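Local coordinates for lumazine protein (Photobacterium kishitanii, PDB 3A35) that binds a lumazine or flavin chromophore and probably serves as an antenna that shifts the light emitted by bacterial luciferase to shorter wavelength, at residues M42-C47 against T70-L75; G10-I15 against N79-E84; D19-H24 against D62-I67. One frame throughout, in Å; residues are numbered along the deposited sequence. Where two conformers were deposited one is given.

Contact 1: residues M42-C47 against T70-L75. With RBF (riboflavin), chain C.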
loop_
_atom_site.group_PDB
_atom_site.type_symbol
_atom_site.label_atom_id
_atom_site.label_comp_id
_atom_site.label_asym_id
_atom_site.label_seq_id
_atom_site.Cartn_x
_atom_site.Cartn_y
_atom_site.Cartn_z
ATOM N N MET A 42 10.036 -6.584 0.351
ATOM C CA MET A 42 9.742 -5.142 0.426
ATOM C C MET A 42 8.279 -4.956 0.386
ATOM O O MET A 42 7.469 -5.964 0.162
ATOM C CB MET A 42 10.400 -4.360 -0.726
ATOM C CG MET A 42 9.859 -4.862 -2.124
ATOM S SD MET A 42 10.551 -3.905 -3.501
ATOM C CE MET A 42 9.822 -2.297 -3.214
ATOM N N LEU A 43 7.837 -3.740 0.669
ATOM C CA LEU A 43 6.376 -3.446 0.593
ATOM C C LEU A 43 5.932 -2.919 -0.755
ATOM O O LEU A 43 6.472 -1.957 -1.286
ATOM C CB LEU A 43 5.967 -2.410 1.649
ATOM C CG LEU A 43 6.338 -2.815 3.076
ATOM C CD1 LEU A 43 5.659 -1.762 4.008
ATOM C CD2 LEU A 43 5.845 -4.211 3.475
ATOM N N VAL A 44 4.895 -3.588 -1.265
ATOM C CA VAL A 44 4.257 -3.126 -2.499
ATOM C C VAL A 44 2.790 -2.862 -2.129
ATOM O O VAL A 44 2.073 -3.753 -1.627
ATOM C CB VAL A 44 4.295 -4.256 -3.563
ATOM C CG1 VAL A 44 3.549 -3.680 -4.848
ATOM C CG2 VAL A 44 5.710 -4.591 -3.893
ATOM N N ASN A 45 2.390 -1.584 -2.239
ATOM C CA ASN A 45 1.110 -1.234 -1.654
ATOM C C ASN A 45 0.913 -1.710 -0.250
ATOM O O ASN A 45 -0.187 -2.086 0.239
ATOM C CB ASN A 45 -0.102 -1.681 -2.450
ATOM C CG ASN A 45 -0.346 -0.867 -3.721
ATOM O OD1 ASN A 45 0.071 0.273 -3.838
ATOM N ND2 ASN A 45 -1.121 -1.440 -4.653
ATOM N N GLY A 46 2.002 -1.575 0.558
ATOM C CA GLY A 46 1.937 -1.919 1.996
ATOM C C GLY A 46 1.998 -3.385 2.255
ATOM O O GLY A 46 2.056 -3.794 3.473
ATOM N N CYS A 47 2.098 -4.256 1.231
ATOM C CA CYS A 47 2.120 -5.703 1.481
ATOM C C CYS A 47 3.558 -6.227 1.311
ATOM O O CYS A 47 4.181 -5.996 0.297
ATOM C CB CYS A 47 1.276 -6.337 0.401
ATOM S SG CYS A 47 1.057 -8.147 0.580
ATOM N N THR A 70 -5.778 -8.861 -0.211
ATOM C CA THR A 70 -5.188 -7.624 -0.806
ATOM C C THR A 70 -5.844 -7.289 -2.131
ATOM O O THR A 70 -6.621 -8.105 -2.672
ATOM C CB THR A 70 -3.637 -7.817 -1.068
ATOM O OG1 THR A 70 -3.496 -8.907 -2.002
ATOM C CG2 THR A 70 -2.887 -8.171 0.236
ATOM N N THR A 71 -5.484 -6.136 -2.691
ATOM C CA THR A 71 -6.069 -5.694 -3.969
ATOM C C THR A 71 -5.441 -6.294 -5.176
ATOM O O THR A 71 -5.921 -6.017 -6.335
ATOM C CB THR A 71 -6.077 -4.156 -3.982
ATOM O OG1 THR A 71 -4.715 -3.780 -3.935
ATOM C CG2 THR A 71 -6.842 -3.610 -2.824
ATOM N N PHE A 72 -4.291 -6.996 -5.037
ATOM C CA PHE A 72 -3.545 -7.375 -6.248
ATOM C C PHE A 72 -4.372 -8.130 -7.331
ATOM O O PHE A 72 -4.209 -7.804 -8.517
ATOM C CB PHE A 72 -2.379 -8.241 -5.874
ATOM C CG PHE A 72 -1.295 -7.480 -5.148
ATOM C CD1 PHE A 72 -0.482 -6.617 -5.851
ATOM C CD2 PHE A 72 -1.143 -7.585 -3.784
ATOM C CE1 PHE A 72 0.546 -5.925 -5.148
ATOM C CE2 PHE A 72 -0.136 -6.887 -3.096
ATOM C CZ PHE A 72 0.680 -6.037 -3.765
ATOM N N ARG A 73 -5.327 -8.915 -6.873
ATOM C CA ARG A 73 -6.053 -9.834 -7.774
ATOM C C ARG A 73 -6.725 -9.001 -8.797
ATOM O O ARG A 73 -6.809 -9.479 -10.002
ATOM C CB ARG A 73 -7.003 -10.664 -6.896
ATOM C CG ARG A 73 -7.933 -11.685 -7.681
ATOM C CD ARG A 73 -8.678 -12.591 -6.751
ATOM N NE ARG A 73 -9.171 -11.952 -5.506
ATOM C CZ ARG A 73 -9.320 -12.602 -4.350
ATOM N NH1 ARG A 73 -9.010 -13.887 -4.322
ATOM N NH2 ARG A 73 -9.801 -12.006 -3.270
ATOM N N GLU A 74 -7.182 -7.800 -8.409
ATOM C CA GLU A 74 -7.987 -6.943 -9.335
ATOM C C GLU A 74 -7.240 -5.833 -9.908
ATOM O O GLU A 74 -7.830 -5.019 -10.593
ATOM C CB GLU A 74 -9.133 -6.308 -8.597
ATOM C CG GLU A 74 -10.488 -6.644 -9.039
ATOM C CD GLU A 74 -10.981 -7.710 -8.202
ATOM O OE1 GLU A 74 -10.381 -8.802 -8.385
ATOM O OE2 GLU A 74 -11.947 -7.467 -7.394
ATOM N N LEU A 75 -5.951 -5.714 -9.677
ATOM C CA LEU A 75 -5.253 -4.635 -10.332
ATOM C C LEU A 75 -5.039 -4.970 -11.838
ATOM O O LEU A 75 -5.163 -6.098 -12.296
ATOM C CB LEU A 75 -3.874 -4.373 -9.623
ATOM C CG LEU A 75 -3.934 -3.977 -8.125
ATOM C CD1 LEU A 75 -2.479 -3.812 -7.673
ATOM C CD2 LEU A 75 -4.702 -2.780 -7.990
HETATM N N1 RBF C . 2.754 -13.078 0.106
HETATM C C2 RBF C . 2.717 -13.298 -1.225
HETATM O O2 RBF C . 1.613 -13.476 -1.827
HETATM N N3 RBF C . 3.848 -13.277 -2.032
HETATM C C4 RBF C . 5.126 -13.016 -1.480
HETATM O O4 RBF C . 6.099 -13.006 -2.245
HETATM C C4A RBF C . 5.137 -12.873 -0.080
HETATM N N5 RBF C . 6.436 -12.720 0.539
HETATM C C5A RBF C . 6.447 -12.556 1.924
HETATM C C6 RBF C . 7.709 -12.537 2.526
HETATM C C7 RBF C . 7.693 -12.406 3.943
HETATM C C7M RBF C . 9.102 -12.443 4.603
HETATM C C8 RBF C . 6.560 -12.277 4.687
HETATM C C8M RBF C . 6.662 -12.085 6.141
HETATM C C9 RBF C . 5.272 -12.281 4.045
HETATM C C9A RBF C . 5.231 -12.514 2.667
HETATM N N10 RBF C . 3.967 -12.636 1.998
HETATM C C10 RBF C . 3.980 -12.882 0.649
HETATM C "C1'" RBF C . 2.745 -12.694 2.689
HETATM C "C2'" RBF C . 1.893 -11.442 2.631
HETATM O "O2'" RBF C . 2.685 -10.302 3.106
HETATM C "C3'" RBF C . 0.730 -11.555 3.468
HETATM O "O3'" RBF C . 0.004 -12.785 2.927
HETATM C "C4'" RBF C . -0.304 -10.436 3.264
HETATM O "O4'" RBF C . 0.200 -9.219 3.859
HETATM C "C5'" RBF C . -1.651 -10.754 3.927
HETATM O "O5'" RBF C . -2.648 -9.774 3.635
HETATM O O HOH W 1 -2.086 -4.211 -3.877
#

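Contact 2: residues G10-I15 against N79-E84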
loop_
_atom_site.group_PDB
_atom_site.type_symbol
_atom_site.label_atom_id
_atom_site.label_comp_id
_atom_site.label_asym_id
_atom_site.label_seq_id
_atom_site.Cartn_x
_atom_site.Cartn_y
_atom_site.Cartn_z
ATOM N N GLY A 10 5.753 2.267 -8.482
ATOM C CA GLY A 10 5.943 1.348 -9.572
ATOM C C GLY A 10 4.720 1.346 -10.523
ATOM O O GLY A 10 3.634 1.738 -10.076
ATOM N N ILE A 11 4.922 0.951 -11.777
ATOM C CA ILE A 11 3.811 0.871 -12.690
ATOM C C ILE A 11 3.693 -0.604 -13.149
ATOM O O ILE A 11 4.681 -1.189 -13.624
ATOM C CB ILE A 11 4.044 1.803 -13.833
ATOM C CG1 ILE A 11 4.143 3.305 -13.396
ATOM C CG2 ILE A 11 2.906 1.615 -14.904
ATOM C CD1 ILE A 11 2.821 3.908 -12.927
ATOM N N ILE A 12 2.534 -1.189 -12.977
ATOM C CA ILE A 12 2.397 -2.627 -13.361
ATOM C C ILE A 12 2.561 -2.764 -14.885
ATOM O O ILE A 12 1.885 -2.010 -15.671
ATOM C CB ILE A 12 1.066 -3.165 -12.952
ATOM C CG1 ILE A 12 0.839 -3.086 -11.435
ATOM C CG2 ILE A 12 0.886 -4.617 -13.462
ATOM C CD1 ILE A 12 -0.449 -3.569 -10.990
ATOM N N LYS A 13 3.489 -3.588 -15.315
ATOM C CA LYS A 13 3.824 -3.757 -16.763
ATOM C C LYS A 13 3.175 -5.044 -17.281
ATOM O O LYS A 13 2.707 -5.084 -18.464
ATOM C CB LYS A 13 5.306 -3.789 -16.857
ATOM C CG LYS A 13 5.748 -3.895 -18.277
ATOM C CD LYS A 13 7.128 -3.643 -18.610
ATOM C CE LYS A 13 7.355 -3.134 -20.094
ATOM N NZ LYS A 13 8.885 -3.352 -20.174
ATOM N N LYS A 14 3.052 -6.071 -16.462
ATOM C CA LYS A 14 2.638 -7.394 -16.935
ATOM C C LYS A 14 1.916 -8.092 -15.777
ATOM O O LYS A 14 2.309 -7.939 -14.621
ATOM C CB LYS A 14 3.885 -8.329 -17.199
ATOM C CG LYS A 14 4.859 -7.856 -18.258
ATOM C CD LYS A 14 5.933 -8.960 -18.539
ATOM C CE LYS A 14 6.920 -8.554 -19.657
ATOM N NZ LYS A 14 8.146 -9.323 -19.546
ATOM N N ILE A 15 0.845 -8.837 -16.025
ATOM C CA ILE A 15 0.164 -9.646 -15.022
ATOM C C ILE A 15 -0.066 -11.026 -15.648
ATOM O O ILE A 15 -0.693 -11.137 -16.714
ATOM C CB ILE A 15 -1.078 -9.055 -14.580
ATOM C CG1 ILE A 15 -0.874 -7.644 -14.012
ATOM C CG2 ILE A 15 -1.879 -10.002 -13.572
ATOM C CD1 ILE A 15 -2.172 -7.013 -13.779
ATOM N N ASN A 79 -1.581 0.282 -13.643
ATOM C CA ASN A 79 -1.844 0.837 -12.318
ATOM C C ASN A 79 -0.498 1.115 -11.598
ATOM O O ASN A 79 0.538 0.485 -11.800
ATOM C CB ASN A 79 -2.617 -0.139 -11.473
ATOM C CG ASN A 79 -4.068 -0.345 -11.929
ATOM O OD1 ASN A 79 -4.614 0.429 -12.865
ATOM N ND2 ASN A 79 -4.722 -1.248 -11.350
ATOM N N LYS A 80 -0.580 2.090 -10.697
ATOM C CA LYS A 80 0.574 2.601 -9.951
ATOM C C LYS A 80 0.465 1.983 -8.563
ATOM O O LYS A 80 -0.551 2.025 -7.873
ATOM C CB LYS A 80 0.474 4.094 -9.816
ATOM C CG LYS A 80 1.449 4.736 -8.965
ATOM C CD LYS A 80 1.391 6.200 -9.429
ATOM C CE LYS A 80 1.174 7.060 -8.287
ATOM N NZ LYS A 80 -0.363 7.213 -8.331
ATOM N N VAL A 81 1.615 1.424 -8.117
ATOM C CA VAL A 81 1.726 0.766 -6.794
ATOM C C VAL A 81 2.754 1.522 -5.947
ATOM O O VAL A 81 3.756 2.011 -6.451
ATOM C CB VAL A 81 2.087 -0.709 -6.880
ATOM C CG1 VAL A 81 0.976 -1.432 -7.781
ATOM C CG2 VAL A 81 3.457 -0.881 -7.460
ATOM N N ASN A 82 2.542 1.591 -4.641
ATOM C CA ASN A 82 3.546 2.217 -3.740
ATOM C C ASN A 82 4.643 1.249 -3.470
ATOM O O ASN A 82 4.374 0.072 -3.198
ATOM C CB ASN A 82 2.819 2.581 -2.461
ATOM C CG ASN A 82 1.770 3.676 -2.673
ATOM O OD1 ASN A 82 1.922 4.476 -3.637
ATOM N ND2 ASN A 82 0.813 3.761 -1.787
ATOM N N LEU A 83 5.878 1.733 -3.395
ATOM C CA LEU A 83 7.070 0.892 -3.086
ATOM C C LEU A 83 7.799 1.385 -1.847
ATOM O O LEU A 83 8.030 2.611 -1.734
ATOM C CB LEU A 83 8.064 0.951 -4.275
ATOM C CG LEU A 83 7.443 0.516 -5.625
ATOM C CD1 LEU A 83 8.441 0.752 -6.765
ATOM C CD2 LEU A 83 6.956 -0.986 -5.567
ATOM N N GLU A 84 8.223 0.467 -0.986
ATOM C CA GLU A 84 9.092 0.855 0.157
ATOM C C GLU A 84 10.046 -0.314 0.441
ATOM O O GLU A 84 9.635 -1.465 0.677
ATOM C CB GLU A 84 8.319 1.134 1.389
ATOM C CG GLU A 84 9.225 1.636 2.554
ATOM C CD GLU A 84 8.519 1.844 3.837
ATOM O OE1 GLU A 84 7.309 1.706 4.027
ATOM O OE2 GLU A 84 9.341 2.038 4.828
#

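Contact 3: residues D19-H24 against D62-I67. With RBF (riboflavin), chain C.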
loop_
_atom_site.group_PDB
_atom_site.type_symbol
_atom_site.label_atom_id
_atom_site.label_comp_id
_atom_site.label_asym_id
_atom_site.label_seq_id
_atom_site.Cartn_x
_atom_site.Cartn_y
_atom_site.Cartn_z
ATOM N N ASP A 19 -4.800 -18.077 -11.624
ATOM C CA ASP A 19 -5.942 -18.485 -10.770
ATOM C C ASP A 19 -5.821 -18.296 -9.184
ATOM O O ASP A 19 -6.399 -17.333 -8.589
ATOM C CB ASP A 19 -6.330 -19.923 -11.142
ATOM C CG ASP A 19 -7.683 -20.313 -10.539
ATOM O OD1 ASP A 19 -8.226 -21.375 -10.933
ATOM O OD2 ASP A 19 -8.196 -19.526 -9.676
ATOM N N ASP A 20 -5.141 -19.178 -8.470
ATOM C CA ASP A 20 -4.942 -18.821 -7.061
ATOM C C ASP A 20 -3.566 -18.154 -6.874
ATOM O O ASP A 20 -3.059 -17.975 -5.750
ATOM C CB ASP A 20 -5.205 -20.015 -6.112
ATOM C CG ASP A 20 -4.296 -21.177 -6.400
ATOM O OD1 ASP A 20 -3.522 -21.082 -7.423
ATOM O OD2 ASP A 20 -4.333 -22.170 -5.616
ATOM N N THR A 21 -2.940 -17.721 -7.957
ATOM C CA THR A 21 -1.687 -16.962 -7.786
ATOM C C THR A 21 -1.714 -16.025 -8.979
ATOM O O THR A 21 -2.418 -16.276 -10.041
ATOM C CB THR A 21 -0.439 -17.846 -7.732
ATOM O OG1 THR A 21 0.843 -17.186 -7.561
ATOM C CG2 THR A 21 -0.301 -18.744 -8.883
ATOM N N GLN A 22 -0.926 -14.957 -8.856
ATOM C CA GLN A 22 -0.645 -14.114 -10.019
ATOM C C GLN A 22 0.777 -13.704 -9.982
ATOM O O GLN A 22 1.327 -13.415 -8.891
ATOM C CB GLN A 22 -1.490 -12.861 -10.019
ATOM C CG GLN A 22 -2.962 -13.145 -10.217
ATOM C CD GLN A 22 -3.845 -11.945 -10.231
ATOM O OE1 GLN A 22 -3.391 -10.808 -10.065
ATOM N NE2 GLN A 22 -5.124 -12.117 -10.589
ATOM N N ARG A 23 1.412 -13.491 -11.120
ATOM C CA ARG A 23 2.748 -12.899 -11.159
ATOM C C ARG A 23 2.646 -11.538 -11.774
ATOM O O ARG A 23 2.129 -11.385 -12.904
ATOM C CB ARG A 23 3.770 -13.808 -11.913
ATOM C CG ARG A 23 5.100 -13.115 -12.118
ATOM C CD ARG A 23 6.197 -14.046 -12.592
ATOM N NE ARG A 23 6.423 -15.104 -11.596
ATOM C CZ ARG A 23 7.290 -16.107 -11.829
ATOM N NH1 ARG A 23 7.894 -16.193 -13.011
ATOM N NH2 ARG A 23 7.376 -17.073 -10.932
ATOM N N HIS A 24 3.091 -10.522 -11.015
ATOM C CA HIS A 24 3.051 -9.186 -11.479
ATOM C C HIS A 24 4.482 -8.692 -11.765
ATOM O O HIS A 24 5.401 -8.829 -10.879
ATOM C CB HIS A 24 2.483 -8.247 -10.422
ATOM C CG HIS A 24 1.025 -8.413 -10.212
ATOM N ND1 HIS A 24 0.193 -7.402 -9.841
ATOM C CD2 HIS A 24 0.220 -9.504 -10.395
ATOM C CE1 HIS A 24 -1.056 -7.833 -9.737
ATOM N NE2 HIS A 24 -1.077 -9.142 -10.042
ATOM N N ASP A 62 5.436 -12.881 -7.154
ATOM C CA ASP A 62 4.253 -13.746 -7.119
ATOM C C ASP A 62 3.305 -13.444 -5.974
ATOM O O ASP A 62 3.841 -13.345 -4.783
ATOM C CB ASP A 62 4.763 -15.205 -7.025
ATOM C CG ASP A 62 5.322 -15.737 -8.275
ATOM O OD1 ASP A 62 4.807 -15.386 -9.374
ATOM O OD2 ASP A 62 6.249 -16.608 -8.310
ATOM N N ILE A 63 2.053 -13.268 -6.256
ATOM C CA ILE A 63 1.087 -12.997 -5.220
ATOM C C ILE A 63 0.337 -14.332 -5.098
ATOM O O ILE A 63 -0.356 -14.759 -6.009
ATOM C CB ILE A 63 0.143 -11.842 -5.631
ATOM C CG1 ILE A 63 1.026 -10.519 -5.815
ATOM C CG2 ILE A 63 -0.878 -11.523 -4.538
ATOM C CD1 ILE A 63 1.272 -10.172 -7.126
ATOM N N ASP A 64 0.462 -14.930 -3.910
ATOM C CA ASP A 64 -0.126 -16.287 -3.639
ATOM C C ASP A 64 -0.714 -16.227 -2.235
ATOM O O ASP A 64 -1.890 -16.140 -2.060
ATOM C CB ASP A 64 0.893 -17.372 -3.902
ATOM C CG ASP A 64 2.289 -17.103 -3.441
ATOM O OD1 ASP A 64 2.627 -16.467 -2.415
ATOM O OD2 ASP A 64 3.254 -17.648 -4.076
ATOM N N GLN A 65 0.232 -16.222 -1.237
ATOM C CA GLN A 65 -0.262 -16.133 0.114
ATOM C C GLN A 65 -1.142 -14.942 0.380
ATOM O O GLN A 65 -2.072 -14.926 1.133
ATOM C CB GLN A 65 0.951 -16.112 0.975
ATOM C CG GLN A 65 0.632 -16.100 2.473
ATOM C CD GLN A 65 1.937 -16.081 3.303
ATOM O OE1 GLN A 65 3.045 -16.427 2.869
ATOM N NE2 GLN A 65 1.737 -15.629 4.528
ATOM N N ALA A 66 -0.799 -13.796 -0.329
ATOM C CA ALA A 66 -1.517 -12.593 -0.127
ATOM C C ALA A 66 -2.764 -12.365 -0.982
ATOM O O ALA A 66 -3.469 -11.375 -0.843
ATOM C CB ALA A 66 -0.554 -11.403 -0.452
ATOM N N ILE A 67 -3.076 -13.395 -1.807
ATOM C CA ILE A 67 -4.063 -13.118 -2.931
ATOM C C ILE A 67 -5.494 -12.868 -2.438
ATOM O O ILE A 67 -6.298 -12.225 -3.136
ATOM C CB ILE A 67 -4.005 -14.229 -3.926
ATOM C CG1 ILE A 67 -4.632 -13.744 -5.238
ATOM C CG2 ILE A 67 -4.823 -15.425 -3.436
ATOM C CD1 ILE A 67 -4.262 -14.524 -6.398
HETATM N N1 RBF C . 2.754 -13.078 0.106
HETATM C C2 RBF C . 2.717 -13.298 -1.225
HETATM O O2 RBF C . 1.613 -13.476 -1.827
HETATM N N3 RBF C . 3.848 -13.277 -2.032
HETATM C C4 RBF C . 5.126 -13.016 -1.480
HETATM O O4 RBF C . 6.099 -13.006 -2.245
HETATM C C4A RBF C . 5.137 -12.873 -0.080
HETATM N N5 RBF C . 6.436 -12.720 0.539
HETATM C C5A RBF C . 6.447 -12.556 1.924
HETATM C C6 RBF C . 7.709 -12.537 2.526
HETATM C C7 RBF C . 7.693 -12.406 3.943
HETATM C C7M RBF C . 9.102 -12.443 4.603
HETATM C C8 RBF C . 6.560 -12.277 4.687
HETATM C C8M RBF C . 6.662 -12.085 6.141
HETATM C C9 RBF C . 5.272 -12.281 4.045
HETATM C C9A RBF C . 5.231 -12.514 2.667
HETATM N N10 RBF C . 3.967 -12.636 1.998
HETATM C C10 RBF C . 3.980 -12.882 0.649
HETATM C "C1'" RBF C . 2.745 -12.694 2.689
HETATM C "C2'" RBF C . 1.893 -11.442 2.631
HETATM O "O2'" RBF C . 2.685 -10.302 3.106
HETATM C "C3'" RBF C . 0.730 -11.555 3.468
HETATM O "O3'" RBF C . 0.004 -12.785 2.927
HETATM C "C4'" RBF C . -0.304 -10.436 3.264
HETATM O "O4'" RBF C . 0.200 -9.219 3.859
HETATM C "C5'" RBF C . -1.651 -10.754 3.927
HETATM O "O5'" RBF C . -2.648 -9.774 3.635
HETATM O O HOH W 2 2.420 -16.807 -9.813
HETATM O O HOH W 3 3.053 -19.070 -6.356
#

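Contact 1: residues M42-C47 against T70-L75
C47 and T70 bring the two backbones to 7.9 Å, measured CA to CA, and side chains and a water bridge the gap. The end of strand 41-44 runs into a type I' turn from V44 to C47, with N45 and G46 at its corners, both with positive phi. The turn is closed by V44 N to C47 O and C47 N to V44 O. Facing it is a loop with a short 3-10 turn around F72-E74.

F72 carries the contact. Its CG lies anti to its carbonyl carbon (chi1 -70°), and the ring meets the turn edge first. CZ is 3.4 Å from the backbone O of V44. CE1 touches V44 CG1 at 3.8 Å, the valine side chain crossing the phenylalanine at about a right angle. On the other side of CZ, CE2 meets C47 CB, also near the ring plane. C47 SG is anti to its backbone N (chi1 -176°) and stands at the same edge, 5.4 Å from the ring centroid, in a sulfur-aromatic contact.

A water lies over the centre of one F72 face. It accepts a hydrogen bond from N45 ND2 at 3.0 Å and is also hydrogen-bonded to T71 OG1. It thus links two polar side chains that do not bond directly. N45 OD1 accepts from N82 N, which fixes the amide. The tips of N45 and L75 also meet.

C47 SG and T70 CG2 touch at 4.0 Å and both reach the ribityl chain of riboflavin. T70 OG1 is tied to A66 O. The arrangement joins the two-residue beta-hairpin between strands 41-44 and 47-55 of the lumazine-binding barrel to the loop beside the ribityl part of the chromophore pocket.

Contact 2: residues G10-I15 against N79-E84
G10 and V81 form the tight part of the contact, an antiparallel hydrogen-bonded pair. G10 N donates to V81 O at 2.9 Å and V81 N to G10 O at 2.8 Å. A third bond, I12 N to N79 O, is the straightest of the set at 170°, and its donor lies nearly along the C=O axis. G10 has no side chain, and L83 CD1 comes to 3.5 Å from its N. V81 CG2 packs against the same glycine. Next to them, the I12 and V81 side chains cross at about a right angle, with CG1 of each 4.0 Å from the other. This side is buried, with V44 and I26 also touching V81.

The other side is looser. I11 and K80 are a non-hydrogen-bonded pair, and I11 CD1 rests on K80 CB at 3.9 Å. I11 is exposed, and the lysine chain bends at chi3 and chi4, its end leaving the isoleucine. N79 is partly exposed, its CB beside I12 CD1.

The short segment axes are 132° apart in direction, well off antiparallel. This short ladder joins the first and last strands of the barrel. Three backbone bonds thus fix the register where the barrel closes, with aliphatic packing behind them.

Contact 3: residues D19-H24 against D62-I67
Q22 and R23 pair with I63 and D62 in a short antiparallel ladder, partly buried, between the neighbouring barrel strands 22-27 and 58-63. Q22 N donates to I63 O, and I63 N returns an almost straight bond to Q22 O at 2.7 Å.

On one face R23 forms a two-nitrogen, side-on salt bridge with D62. NE meets OD1 at 2.8 Å on its syn side, 33° out of the carboxylate plane. NH2 meets the syn lone pair of OD2 at 2.9 Å. The guanidinium and carboxylate planes are turned 30° apart. A water joins D62 OD1 to T21 OG1, and a second joins T21 OG1 to D64 OD2.

On the other face I63 CD1 lies over the H24 ring, 3.7 Å from its centroid, in a CH-pi contact. H24 NE2 donates to Q22 OE1 at 2.9 Å, the oxygen lying in the ring plane, and this bond holds the imidazole's rotation. Further along, I67 CD1 packs on the backbone of D20.

The same strand end meets riboflavin: D62 O accepts from N3 at 2.8 Å. Just beyond the ladder, D64 N and A66 N both donate to O2. This strand end and the type I turn D64-I67 form the pyrimidine-recognition edge of the lumazine-binding site.

In the fold
All three contacts are built on one six-stranded antiparallel barrel, contact 1 through a loop that packs on it. Contact 1 is the most buried and the nearest to the centre of the chain; contacts 2 and 3 each have an exposed side. Contacts 1 and 2 meet along strands 41-44 and 80-84, where N45 N bonds N82 O and L43 N bonds E84 O. Contacts 1 and 3 meet through R73 O and Q22 NE2. Both touch riboflavin, contact 1 at the ribityl chain, contact 3 mainly at the pyrimidine edge. I15 and I12 pack on H24, linking contacts 2 and 3. Contact 1 relies on a ring edge and water, contact 2 on backbone pairing, and contact 3 adds charge.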